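Local coordinates for protein flagellin (Burkholderia pseudomallei, PDB 4CFI) that probably polymerises into the helical filament of the bacterial flagellum, the organelle of swimming, and is a target of the host immune response, at residues Gln29-Pro34 / Gly229-Met234; Ser97-Gly102 / Thr218-Asp223; Gly113-Ala118 / Ala205-Ile210; Gln137-Ser142 / Thr149-Asn154; Gly104-Gly109 / Ala212-Gln217. All blocks are in the same frame, centred on the assembly; numbering follows the deposited sequence. Where two conformers were deposited one is given.

Interaction 1 of 5, residues Gln29-Pro34 / Gly229-Met234; sequences QASNGP and GAYQAM
Ser31 sits against one side of the helix carrying Ala230, Tyr231 and Met234, and all three meet its short side chain. Its CB lies 3.9 Å from the methyl CB of Ala230 and 3.8 Å from CE1 of the Tyr231 ring, which it approaches at a slant. The tightest approach is at the hydroxyl, where Ser31 OG is 3.0 Å from Met234 CE, the end of a methionine chain that runs extended beyond CG (chi2 168°, chi3 178°). A looser methyl-to-methyl contact of 4.3 Å joins Ala30 CB to Ala230 CB.

With OG between the backbone N and the carbonyl carbon (chi1 67°), it lies near the Met234 methyl and within reach of its own helix, where its proton can go to Ala27 O or Val28 O, or be shared between them. Gln227 pins the edge of the contact, its NE2 bonding both Ser31 O and Tyr231 OH.

The contact joins the C-terminal end of helix 2-31, within the flagellin N-terminal helical region, to the early turns of helix 227-257. Leu43 of helix 37-60 touches Ala30, and Gln209 and Val213 of helix 197-213 pack on Tyr231, placing the contact among the four long helices.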
# COMPACT_ATOMS: atom_id res chain seq x y z
N GLN A 29 2.18 -11.66 11.12
CA GLN A 29 2.45 -13.03 11.55
C GLN A 29 3.03 -13.88 10.42
O GLN A 29 3.94 -14.70 10.63
CB GLN A 29 1.18 -13.68 12.09
CG GLN A 29 1.45 -14.96 12.88
CD GLN A 29 0.21 -15.64 13.46
OE1 GLN A 29 0.30 -16.79 13.90
NE2 GLN A 29 -0.94 -14.96 13.46
N ALA A 30 2.52 -13.69 9.21
CA ALA A 30 2.91 -14.50 8.07
C ALA A 30 4.28 -14.10 7.51
O ALA A 30 4.86 -14.83 6.73
CB ALA A 30 1.87 -14.39 6.97
N SER A 31 4.78 -12.93 7.89
CA SER A 31 6.00 -12.43 7.28
C SER A 31 7.22 -12.50 8.20
O SER A 31 8.32 -12.12 7.80
CB SER A 31 5.77 -11.01 6.78
OG SER A 31 5.57 -10.13 7.86
N ASN A 32 7.06 -13.02 9.41
CA ASN A 32 8.12 -12.96 10.44
C ASN A 32 9.28 -13.94 10.25
O ASN A 32 10.42 -13.65 10.61
CB ASN A 32 7.51 -13.10 11.85
CG ASN A 32 6.84 -11.82 12.35
OD1 ASN A 32 6.03 -11.86 13.28
ND2 ASN A 32 7.18 -10.67 11.75
N GLY A 33 8.99 -15.11 9.67
CA GLY A 33 10.04 -16.09 9.42
C GLY A 33 9.49 -17.13 8.48
O GLY A 33 8.35 -16.99 8.04
N PRO A 34 10.29 -18.18 8.19
CA PRO A 34 9.74 -19.16 7.26
C PRO A 34 8.53 -19.90 7.83
O PRO A 34 8.40 -20.08 9.05
CB PRO A 34 10.92 -20.11 6.99
CG PRO A 34 11.84 -19.95 8.15
CD PRO A 34 11.64 -18.54 8.66
N GLY A 229 3.51 -11.65 -0.89
CA GLY A 229 2.08 -11.39 -0.73
C GLY A 229 1.74 -10.79 0.62
O GLY A 229 0.87 -9.93 0.71
N ALA A 230 2.43 -11.21 1.66
CA ALA A 230 2.28 -10.63 2.99
C ALA A 230 2.70 -9.16 3.03
O ALA A 230 2.02 -8.31 3.63
CB ALA A 230 3.03 -11.45 4.03
N TYR A 231 3.84 -8.86 2.40
CA TYR A 231 4.28 -7.47 2.30
C TYR A 231 3.30 -6.63 1.48
O TYR A 231 3.02 -5.47 1.85
CB TYR A 231 5.69 -7.38 1.70
CG TYR A 231 6.81 -7.96 2.56
CD1 TYR A 231 6.72 -8.04 3.95
CD2 TYR A 231 8.01 -8.36 1.96
CE1 TYR A 231 7.77 -8.54 4.70
CE2 TYR A 231 9.06 -8.87 2.72
CZ TYR A 231 8.95 -8.94 4.08
OH TYR A 231 10.00 -9.46 4.83
N GLN A 232 2.79 -7.17 0.37
CA GLN A 232 1.76 -6.46 -0.39
C GLN A 232 0.53 -6.18 0.47
O GLN A 232 -0.04 -5.09 0.39
CB GLN A 232 1.34 -7.28 -1.61
CG GLN A 232 2.37 -7.30 -2.72
CD GLN A 232 1.97 -8.27 -3.83
OE1 GLN A 232 1.73 -9.45 -3.56
NE2 GLN A 232 1.89 -7.78 -5.07
N ALA A 233 0.15 -7.14 1.31
CA ALA A 233 -1.02 -6.97 2.19
C ALA A 233 -0.81 -5.86 3.21
O ALA A 233 -1.74 -5.12 3.50
CB ALA A 233 -1.39 -8.27 2.88
N MET A 234 0.39 -5.74 3.75
CA MET A 234 0.66 -4.68 4.71
C MET A 234 0.44 -3.29 4.08
O MET A 234 -0.19 -2.43 4.69
CB MET A 234 2.08 -4.79 5.24
CG MET A 234 2.25 -5.99 6.16
SD MET A 234 3.97 -6.35 6.51
CE MET A 234 3.80 -7.73 7.62

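Interaction 2 of 5, residues Ser97-Gly102 / Thr218-Asp223; sequences SAAKIG and TVSNLD
A single beta bridge between Gly102 and Thr218, CA atoms 4.5 Å apart, ties together two loops beside the long helices of flagellin: one leading from strand 87-92 to strand 111-119, the other, whose residues 218-220 fall in the range matched to the D2 domain, from helix 197-213 to helix 227-257. Just past the bridge, the second loop turns through a short 3-10 segment at Val219 and Ser220, and two backbone bonds fasten that turn to the 97-102 loop. Val219 N donates to Ile101 O at 3.0 Å, almost straight at 171°. Ser220 N reaches Ala98 O at the same length of 3.0 Å but more bent, and it comes from well above the carbonyl plane of Ala98.

Apolar contacts surround these bonds. Val219 carries its CG2 against Ile101 CG1 at 3.9 Å, the two side chains crossing at a slant, while its other methyl, CG1, faces Ala98 CB at 4.1 Å. Thr218 lays its CB beside Ile101 O, and its CG2 lies 3.5 Å from Ala99 O. Within 218-223 the hydroxyls of Thr218 and Ser220 bond each other, OG1 to OG 2.7 Å, and either could be the donor. Gly102 has a positive phi of 73° and no side chain to meet CG2 of Val219, which sits beside its CA.

Helices close in on the apolar groups: from helix 2-31 Leu16 touches Ile101 and Leu20 touches Val219, Ile51 and Asn55 of helix 37-60 meet Ala98, and Ala240 of helix 227-257 packs on Val219.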
# COMPACT_ATOMS: atom_id res chain seq x y z
N SER A 97 -16.44 -2.05 -0.63
CA SER A 97 -16.26 -3.46 -0.93
C SER A 97 -14.77 -3.78 -1.09
O SER A 97 -13.95 -2.91 -1.41
CB SER A 97 -17.07 -3.86 -2.18
OG SER A 97 -16.47 -3.41 -3.38
N ALA A 98 -14.41 -5.04 -0.85
CA ALA A 98 -13.00 -5.43 -0.88
C ALA A 98 -12.31 -5.15 -2.21
O ALA A 98 -11.10 -4.89 -2.25
CB ALA A 98 -12.87 -6.89 -0.51
N ALA A 99 -13.05 -5.19 -3.31
CA ALA A 99 -12.49 -4.94 -4.64
C ALA A 99 -12.15 -3.48 -4.89
O ALA A 99 -11.45 -3.18 -5.87
CB ALA A 99 -13.44 -5.45 -5.71
N LYS A 100 -12.65 -2.59 -4.03
CA LYS A 100 -12.58 -1.15 -4.25
C LYS A 100 -11.77 -0.40 -3.19
O LYS A 100 -11.69 0.82 -3.25
CB LYS A 100 -14.00 -0.57 -4.34
CG LYS A 100 -14.83 -1.12 -5.50
CD LYS A 100 -14.28 -0.71 -6.85
CE LYS A 100 -15.39 -0.33 -7.82
NZ LYS A 100 -14.86 0.55 -8.90
N ILE A 101 -11.17 -1.13 -2.24
CA ILE A 101 -10.31 -0.52 -1.22
C ILE A 101 -8.98 -1.25 -1.16
O ILE A 101 -8.87 -2.38 -1.63
CB ILE A 101 -10.98 -0.46 0.18
CG1 ILE A 101 -11.31 -1.86 0.73
CG2 ILE A 101 -12.23 0.41 0.11
CD1 ILE A 101 -11.84 -1.88 2.16
N GLY A 102 -7.97 -0.59 -0.59
CA GLY A 102 -6.62 -1.08 -0.70
C GLY A 102 -6.09 -0.85 -2.10
O GLY A 102 -6.58 -0.01 -2.85
N THR A 218 -5.81 -4.96 -4.42
CA THR A 218 -6.91 -4.52 -3.55
C THR A 218 -7.15 -5.58 -2.47
O THR A 218 -6.68 -6.72 -2.56
CB THR A 218 -8.21 -4.27 -4.35
OG1 THR A 218 -8.60 -5.47 -5.03
CG2 THR A 218 -8.01 -3.12 -5.37
N VAL A 219 -7.90 -5.20 -1.44
CA VAL A 219 -8.15 -6.11 -0.31
C VAL A 219 -8.71 -7.45 -0.82
O VAL A 219 -8.33 -8.51 -0.33
CB VAL A 219 -9.06 -5.44 0.73
CG1 VAL A 219 -9.51 -6.46 1.77
CG2 VAL A 219 -8.32 -4.28 1.38
N SER A 220 -9.57 -7.40 -1.84
CA SER A 220 -10.17 -8.61 -2.41
C SER A 220 -9.18 -9.69 -2.81
O SER A 220 -9.47 -10.87 -2.64
CB SER A 220 -11.01 -8.23 -3.64
OG SER A 220 -10.23 -7.61 -4.65
N ASN A 221 -8.02 -9.29 -3.33
CA ASN A 221 -7.06 -10.23 -3.89
C ASN A 221 -5.78 -10.38 -3.07
O ASN A 221 -4.78 -10.88 -3.60
CB ASN A 221 -6.74 -9.86 -5.36
CG ASN A 221 -7.87 -10.25 -6.32
OD1 ASN A 221 -8.22 -9.48 -7.22
ND2 ASN A 221 -8.43 -11.44 -6.16
N LEU A 222 -5.82 -10.03 -1.78
CA LEU A 222 -4.67 -10.25 -0.91
C LEU A 222 -4.48 -11.72 -0.59
O LEU A 222 -5.43 -12.47 -0.35
CB LEU A 222 -4.81 -9.47 0.38
CG LEU A 222 -4.79 -7.94 0.18
CD1 LEU A 222 -5.00 -7.25 1.51
CD2 LEU A 222 -3.49 -7.49 -0.48
N ASP A 223 -3.21 -12.13 -0.58
CA ASP A 223 -2.85 -13.50 -0.21
C ASP A 223 -1.52 -13.44 0.53
O ASP A 223 -0.51 -13.02 -0.04
CB ASP A 223 -2.80 -14.38 -1.47
CG ASP A 223 -2.51 -15.83 -1.15
OD1 ASP A 223 -1.66 -16.06 -0.31
OD2 ASP A 223 -3.14 -16.73 -1.73

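Interaction 3 of 5, residues Gly113-Ala118 / Ala205-Ile210; sequences GTIKVA and AMVAQI
Strand 113-118 runs nearly antiparallel to helix 205-210, their short axes 8.3 Å apart at closest approach and their N-to-C directions 160° apart, with Gly113 nearest Ile210 and Ile115 nearest Met206. Glycine lets the backbone come in close: Gly113 CA lies 3.9 Å from Ile210 CG1, with which a CB would collide, and Met206 SD also touches that CA in the conformer described.

Two residues on, Ile115 makes the apolar contact. Its CG1 meets Met206 CG at 3.9 Å and Ile210 CD1 at 4.1 Å, and its tip CD1 reaches Val207 CG2 at 3.9 Å. CG1 stands anti to the carbonyl carbon (chi1 -50°), and the three helix side chains all come to it obliquely. Met206 was modelled in two conformers; in this one its chain bends at chi2 and chi3, and CG lies 3.4 Å from Thr114 O.

This is a helix lying against a sheet in the part of the molecule matched to the flagellin D2 domain. Strand 111-119 pairs with strand 135-142, whose Val140 touches both Ile115 and Ile210, while Leu185 and Leu187 of a loop add further cover. Gln209 hands its NE2 to Leu112 O and also touches Thr228 and Tyr231 of helix 227-257.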
# COMPACT_ATOMS: atom_id res chain seq x y z
N GLY A 113 12.59 -2.79 -0.01
CA GLY A 113 13.56 -3.89 -0.00
C GLY A 113 14.97 -3.35 -0.06
O GLY A 113 15.16 -2.17 -0.33
N THR A 114 15.92 -4.23 0.21
CA THR A 114 17.33 -3.92 0.19
C THR A 114 18.04 -4.92 -0.73
O THR A 114 17.85 -6.13 -0.61
CB THR A 114 17.90 -4.01 1.61
OG1 THR A 114 17.23 -3.05 2.43
CG2 THR A 114 19.40 -3.75 1.64
N ILE A 115 18.84 -4.38 -1.64
CA ILE A 115 19.53 -5.16 -2.68
C ILE A 115 21.02 -5.16 -2.38
O ILE A 115 21.62 -4.10 -2.18
CB ILE A 115 19.32 -4.56 -4.10
CG1 ILE A 115 17.83 -4.30 -4.37
CG2 ILE A 115 19.97 -5.43 -5.16
CD1 ILE A 115 17.58 -3.39 -5.55
N LYS A 116 21.64 -6.35 -2.33
CA LYS A 116 23.10 -6.44 -2.20
C LYS A 116 23.75 -6.19 -3.56
O LYS A 116 23.39 -6.82 -4.54
CB LYS A 116 23.53 -7.81 -1.63
CG LYS A 116 25.04 -7.98 -1.53
CD LYS A 116 25.46 -9.38 -1.11
CE LYS A 116 26.96 -9.47 -0.95
NZ LYS A 116 27.40 -10.83 -0.51
N VAL A 117 24.70 -5.27 -3.59
CA VAL A 117 25.35 -4.79 -4.81
C VAL A 117 26.86 -4.64 -4.56
O VAL A 117 27.34 -4.85 -3.46
CB VAL A 117 24.77 -3.43 -5.28
CG1 VAL A 117 23.29 -3.57 -5.57
CG2 VAL A 117 25.05 -2.31 -4.29
N ALA A 118 27.59 -4.27 -5.61
CA ALA A 118 29.04 -4.04 -5.52
C ALA A 118 29.41 -2.98 -6.54
O ALA A 118 29.74 -3.29 -7.69
CB ALA A 118 29.83 -5.33 -5.76
N ALA A 205 15.68 -11.51 -7.57
CA ALA A 205 14.51 -11.86 -6.78
C ALA A 205 14.05 -10.68 -5.92
O ALA A 205 12.85 -10.46 -5.78
CB ALA A 205 14.79 -13.08 -5.91
N MET A 206 14.99 -9.94 -5.35
CA MET A 206 14.62 -8.76 -4.55
C MET A 206 13.99 -7.67 -5.42
O MET A 206 13.02 -7.03 -5.00
CB MET A 206 15.83 -8.22 -3.77
CG MET A 206 15.52 -7.03 -2.88
SD MET A 206 14.17 -7.30 -1.72
CE MET A 206 14.98 -8.31 -0.48
N VAL A 207 14.51 -7.45 -6.61
CA VAL A 207 13.90 -6.48 -7.53
C VAL A 207 12.45 -6.90 -7.87
O VAL A 207 11.55 -6.05 -7.90
CB VAL A 207 14.77 -6.30 -8.79
CG1 VAL A 207 14.05 -5.47 -9.86
CG2 VAL A 207 16.08 -5.64 -8.42
N ALA A 208 12.23 -8.19 -8.11
CA ALA A 208 10.87 -8.69 -8.35
C ALA A 208 9.97 -8.44 -7.15
O ALA A 208 8.82 -8.01 -7.32
CB ALA A 208 10.88 -10.16 -8.72
N GLN A 209 10.47 -8.72 -5.94
CA GLN A 209 9.74 -8.42 -4.68
C GLN A 209 9.33 -6.97 -4.68
O GLN A 209 8.16 -6.66 -4.56
CB GLN A 209 10.58 -8.67 -3.39
CG GLN A 209 9.98 -8.07 -2.10
CD GLN A 209 10.83 -8.26 -0.83
OE1 GLN A 209 11.26 -9.38 -0.55
NE2 GLN A 209 11.10 -7.17 -0.06
N ILE A 210 10.32 -6.09 -4.81
CA ILE A 210 10.08 -4.66 -4.73
C ILE A 210 9.02 -4.22 -5.75
O ILE A 210 8.11 -3.46 -5.40
CB ILE A 210 11.38 -3.88 -4.94
CG1 ILE A 210 12.32 -4.09 -3.74
CG2 ILE A 210 11.09 -2.40 -5.13
CD1 ILE A 210 13.78 -3.70 -3.97

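Interaction 4 of 5, residues Gln137-Ser142 / Thr149-Asn154; sequences QINVVS and TFTDQN
Backbone hydrogen bonds pair Asn139 with Thr151 and Val141 with Thr149, each residue both giving and accepting. The inner pair measures 2.8 Å from Asn139 N to Thr151 O and 3.1 Å from Thr151 N back to Asn139 O.

Side-chain polar bonds reinforce the face of Asn139 and Thr151. Asn139 ND2 donates to Thr151 OG1 at 3.0 Å, with the hydroxyl close to the amide plane, and Asn139 OD1 bonds Thr114 OG1 on the next strand, so this amide links all three strands. At the far end a weak bond of 3.5 Å runs from Gln137 N to Gln153 OE1, whose stronger partner is Thr136 N. One water bridges Ser142 O and Thr149 OG1, donating to the carbonyl.

The two strands form a beta hairpin in which 135-142 is the central strand of the three-stranded antiparallel sheet and 148-152 an outermost one. Asp152 OD1 accepts from Asn154 N, an Asx turn.

Apolar contacts fill the other face. Phe150 lies beside Val140, pointing the same way, its CE1 4.0 Å from Val140 CG1, and its CD1 meets Ile138 CG2 at 3.9 Å. Phe167 of helix 160-167 stacks on the Phe150 ring and also touches Ile138.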
# COMPACT_ATOMS: atom_id res chain seq x y z
N GLN A 137 25.10 -2.21 -0.40
CA GLN A 137 23.64 -2.43 -0.37
C GLN A 137 22.96 -1.18 -0.87
O GLN A 137 23.48 -0.08 -0.67
CB GLN A 137 23.12 -2.73 1.05
CG GLN A 137 23.85 -3.86 1.76
CD GLN A 137 23.37 -4.13 3.15
OE1 GLN A 137 22.49 -3.46 3.66
NE2 GLN A 137 23.97 -5.12 3.79
N ILE A 138 21.78 -1.35 -1.47
CA ILE A 138 20.91 -0.23 -1.80
C ILE A 138 19.54 -0.50 -1.21
O ILE A 138 18.91 -1.52 -1.51
CB ILE A 138 20.80 0.01 -3.32
CG1 ILE A 138 22.19 0.29 -3.90
CG2 ILE A 138 19.81 1.14 -3.61
CD1 ILE A 138 22.20 0.28 -5.43
N ASN A 139 19.06 0.42 -0.39
CA ASN A 139 17.71 0.41 0.14
C ASN A 139 16.82 1.20 -0.80
O ASN A 139 17.14 2.33 -1.13
CB ASN A 139 17.68 1.04 1.52
CG ASN A 139 18.69 0.40 2.44
OD1 ASN A 139 18.61 -0.79 2.76
ND2 ASN A 139 19.66 1.18 2.88
N VAL A 140 15.72 0.60 -1.22
CA VAL A 140 14.76 1.22 -2.14
C VAL A 140 13.54 1.66 -1.34
O VAL A 140 12.88 0.85 -0.70
CB VAL A 140 14.36 0.23 -3.25
CG1 VAL A 140 13.40 0.88 -4.25
CG2 VAL A 140 15.59 -0.30 -3.97
N VAL A 141 13.28 2.97 -1.38
CA VAL A 141 12.30 3.61 -0.52
C VAL A 141 11.20 4.24 -1.39
O VAL A 141 11.49 4.91 -2.38
CB VAL A 141 13.00 4.68 0.36
CG1 VAL A 141 12.01 5.34 1.29
CG2 VAL A 141 14.14 4.06 1.18
N SER A 142 9.95 4.03 -1.02
CA SER A 142 8.84 4.60 -1.79
C SER A 142 8.81 6.13 -1.69
O SER A 142 9.23 6.70 -0.67
CB SER A 142 7.51 4.05 -1.25
OG SER A 142 7.39 4.40 0.12
N THR A 149 13.18 6.48 -3.98
CA THR A 149 14.45 7.10 -3.62
C THR A 149 15.36 5.97 -3.08
O THR A 149 14.90 4.85 -2.83
CB THR A 149 14.28 8.22 -2.58
OG1 THR A 149 13.66 7.68 -1.40
CG2 THR A 149 13.47 9.38 -3.13
N PHE A 150 16.65 6.28 -2.90
CA PHE A 150 17.66 5.25 -2.69
C PHE A 150 18.70 5.66 -1.68
O PHE A 150 19.25 6.76 -1.76
CB PHE A 150 18.38 4.95 -3.99
CG PHE A 150 17.45 4.56 -5.11
CD1 PHE A 150 17.03 3.25 -5.24
CD2 PHE A 150 16.99 5.49 -6.03
CE1 PHE A 150 16.17 2.89 -6.26
CE2 PHE A 150 16.12 5.12 -7.07
CZ PHE A 150 15.74 3.81 -7.19
N THR A 151 19.02 4.75 -0.75
CA THR A 151 20.12 4.96 0.18
C THR A 151 21.07 3.74 0.13
O THR A 151 20.70 2.66 -0.33
CB THR A 151 19.66 5.21 1.63
OG1 THR A 151 19.06 4.01 2.12
CG2 THR A 151 18.71 6.41 1.71
N ASP A 152 22.28 3.95 0.63
CA ASP A 152 23.30 2.91 0.68
C ASP A 152 23.26 2.15 2.02
O ASP A 152 22.35 2.33 2.85
CB ASP A 152 24.70 3.50 0.39
CG ASP A 152 25.23 4.44 1.46
OD1 ASP A 152 24.74 4.45 2.62
OD2 ASP A 152 26.17 5.20 1.11
N GLN A 153 24.25 1.27 2.20
CA GLN A 153 24.29 0.40 3.37
C GLN A 153 24.40 1.17 4.66
O GLN A 153 24.11 0.61 5.73
CB GLN A 153 25.46 -0.61 3.26
CG GLN A 153 26.84 -0.01 3.33
CD GLN A 153 27.31 0.66 2.06
OE1 GLN A 153 26.73 0.52 0.99
NE2 GLN A 153 28.43 1.34 2.15
N ASN A 154 24.86 2.42 4.59
CA ASN A 154 24.95 3.27 5.77
C ASN A 154 23.84 4.32 5.83
O ASN A 154 23.94 5.29 6.57
CB ASN A 154 26.33 3.93 5.86
CG ASN A 154 27.44 2.91 5.99
OD1 ASN A 154 27.27 1.89 6.67
ND2 ASN A 154 28.52 3.12 5.28
O HOH W 1 11.23 8.68 -0.60

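Interaction 5 of 5, residues Gly104-Gly109 / Ala212-Gln217; sequences GMVQTG and AVNKPQ
Val106, Gly104 and Pro216 bury the most surface where the loop leading to strand 111-119 meets segment 212-217, the chain that leads out of helix 197-213. Both passages lie within the range matched to the flagellin D2 domain. This is loop packing close to the centre of the molecule, a buried contact made from one valine methyl, one glycine carbonyl, a proline ring and a shared water.

Val106 presents CG2 to Val213 and Asn214. That methyl lies 3.4 Å from Val213 O and 3.9 Å from Asn214 CA; with CG1 anti to the backbone N (chi1 -177°), CG2 takes the position beside that N. Leu112 of strand 111-119 and Val235 of helix 227-257 also touch the valine, bringing apolar groups from both elements.

Gly104 contributes its backbone. Its carbonyl oxygen is placed against CD and CG of the Pro216 ring, with Gly104 O 3.5 Å from Pro216 CD and nearly as near to CG, a van der Waals approach. The next residue of the loop, Met105, has its O bonded by Asn239 ND2 of helix 227-257.

Asn214 supplies the polar part. Its ND2 is held by Gly146 O, and its OD1 turns toward the loop. There a single water takes a hydrogen from Val106 N at 2.9 Å and donates both of its own, one to Asn214 O at 2.7 Å and the other to Asn214 OD1 at 2.8 Å.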
# COMPACT_ATOMS: atom_id res chain seq x y z
N GLY A 104 -3.59 0.67 -4.85
CA GLY A 104 -2.98 1.98 -4.98
C GLY A 104 -1.48 1.99 -4.82
O GLY A 104 -0.83 0.95 -4.96
N MET A 105 -0.93 3.18 -4.56
CA MET A 105 0.51 3.38 -4.46
C MET A 105 0.95 3.28 -3.01
O MET A 105 0.21 3.61 -2.10
CB MET A 105 0.89 4.76 -5.02
CG MET A 105 0.54 4.95 -6.50
SD MET A 105 0.83 6.61 -7.12
CE MET A 105 -0.28 7.60 -6.10
N VAL A 106 2.19 2.85 -2.80
CA VAL A 106 2.75 2.80 -1.46
C VAL A 106 2.96 4.22 -0.92
O VAL A 106 3.47 5.08 -1.63
CB VAL A 106 4.09 2.06 -1.46
CG1 VAL A 106 4.62 1.94 -0.03
CG2 VAL A 106 3.99 0.66 -2.06
N GLN A 107 2.53 4.48 0.31
CA GLN A 107 2.76 5.79 0.92
C GLN A 107 4.25 6.09 0.99
O GLN A 107 5.07 5.19 1.07
CB GLN A 107 2.18 5.86 2.33
CG GLN A 107 2.90 4.97 3.32
CD GLN A 107 2.26 4.99 4.69
OE1 GLN A 107 1.91 3.94 5.23
NE2 GLN A 107 2.11 6.18 5.27
N THR A 108 4.60 7.37 0.97
CA THR A 108 6.00 7.76 0.95
C THR A 108 6.77 7.31 2.20
O THR A 108 6.21 7.20 3.31
CB THR A 108 6.14 9.28 0.76
OG1 THR A 108 7.49 9.58 0.50
CG2 THR A 108 5.64 10.10 1.99
N GLY A 109 8.05 6.99 1.99
CA GLY A 109 8.98 6.75 3.10
C GLY A 109 9.12 5.32 3.57
O GLY A 109 9.76 5.09 4.60
N ALA A 212 6.59 -5.99 -7.00
CA ALA A 212 5.29 -6.50 -6.57
C ALA A 212 4.74 -5.70 -5.38
O ALA A 212 3.56 -5.33 -5.37
CB ALA A 212 5.39 -7.97 -6.21
N VAL A 213 5.58 -5.41 -4.38
CA VAL A 213 5.17 -4.63 -3.21
C VAL A 213 4.75 -3.21 -3.63
O VAL A 213 3.86 -2.60 -3.03
CB VAL A 213 6.26 -4.63 -2.11
CG1 VAL A 213 5.87 -3.76 -0.93
CG2 VAL A 213 6.49 -6.05 -1.62
N ASN A 214 5.40 -2.68 -4.68
CA ASN A 214 5.06 -1.39 -5.23
C ASN A 214 3.66 -1.33 -5.85
O ASN A 214 3.12 -0.25 -6.02
CB ASN A 214 6.09 -1.02 -6.30
CG ASN A 214 6.13 0.47 -6.60
OD1 ASN A 214 6.11 1.27 -5.70
ND2 ASN A 214 6.21 0.84 -7.87
N LYS A 215 3.09 -2.49 -6.19
CA LYS A 215 1.81 -2.57 -6.87
C LYS A 215 0.92 -3.58 -6.14
O LYS A 215 0.59 -4.65 -6.68
CB LYS A 215 2.01 -2.96 -8.33
CG LYS A 215 1.02 -2.31 -9.29
CD LYS A 215 -0.42 -2.73 -9.07
CE LYS A 215 -1.32 -1.61 -9.56
NZ LYS A 215 -2.72 -1.58 -9.05
N PRO A 216 0.55 -3.27 -4.90
CA PRO A 216 -0.26 -4.18 -4.10
C PRO A 216 -1.65 -4.40 -4.70
O PRO A 216 -2.22 -3.54 -5.39
CB PRO A 216 -0.37 -3.46 -2.76
CG PRO A 216 -0.24 -2.02 -3.11
CD PRO A 216 0.81 -2.01 -4.18
N GLN A 217 -2.20 -5.57 -4.43
CA GLN A 217 -3.58 -5.87 -4.81
C GLN A 217 -4.57 -5.09 -3.94
O GLN A 217 -4.23 -4.66 -2.85
CB GLN A 217 -3.88 -7.37 -4.66
CG GLN A 217 -2.89 -8.28 -5.36
CD GLN A 217 -1.72 -8.71 -4.48
OE1 GLN A 217 -1.48 -8.14 -3.40
NE2 GLN A 217 -0.96 -9.69 -4.94
O HOH W 2 3.56 2.35 -5.28

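Interaction 5 lies closest to the centre of the chain and is the most buried; the other four are partly buried, and interactions 3 and 4 lie farthest out. Those two share the three-stranded sheet: 3 lays a helix on strand 111-119 by apolar contact, whereas 4 pairs strands through backbone bonds, and Thr114 and Asn139 tie them together. Interactions 3 and 5 both draw on helix 197-213. Interaction 1 joins helices without any hydrogen bond between its own segments; Gln232, within its 229-234 segment, probably bonds Ala212 O and Gln217 NE2 of interaction 5. Interaction 2 relies on backbone bonds between loops, and its Leu222 packs on Ala233 of 229-234.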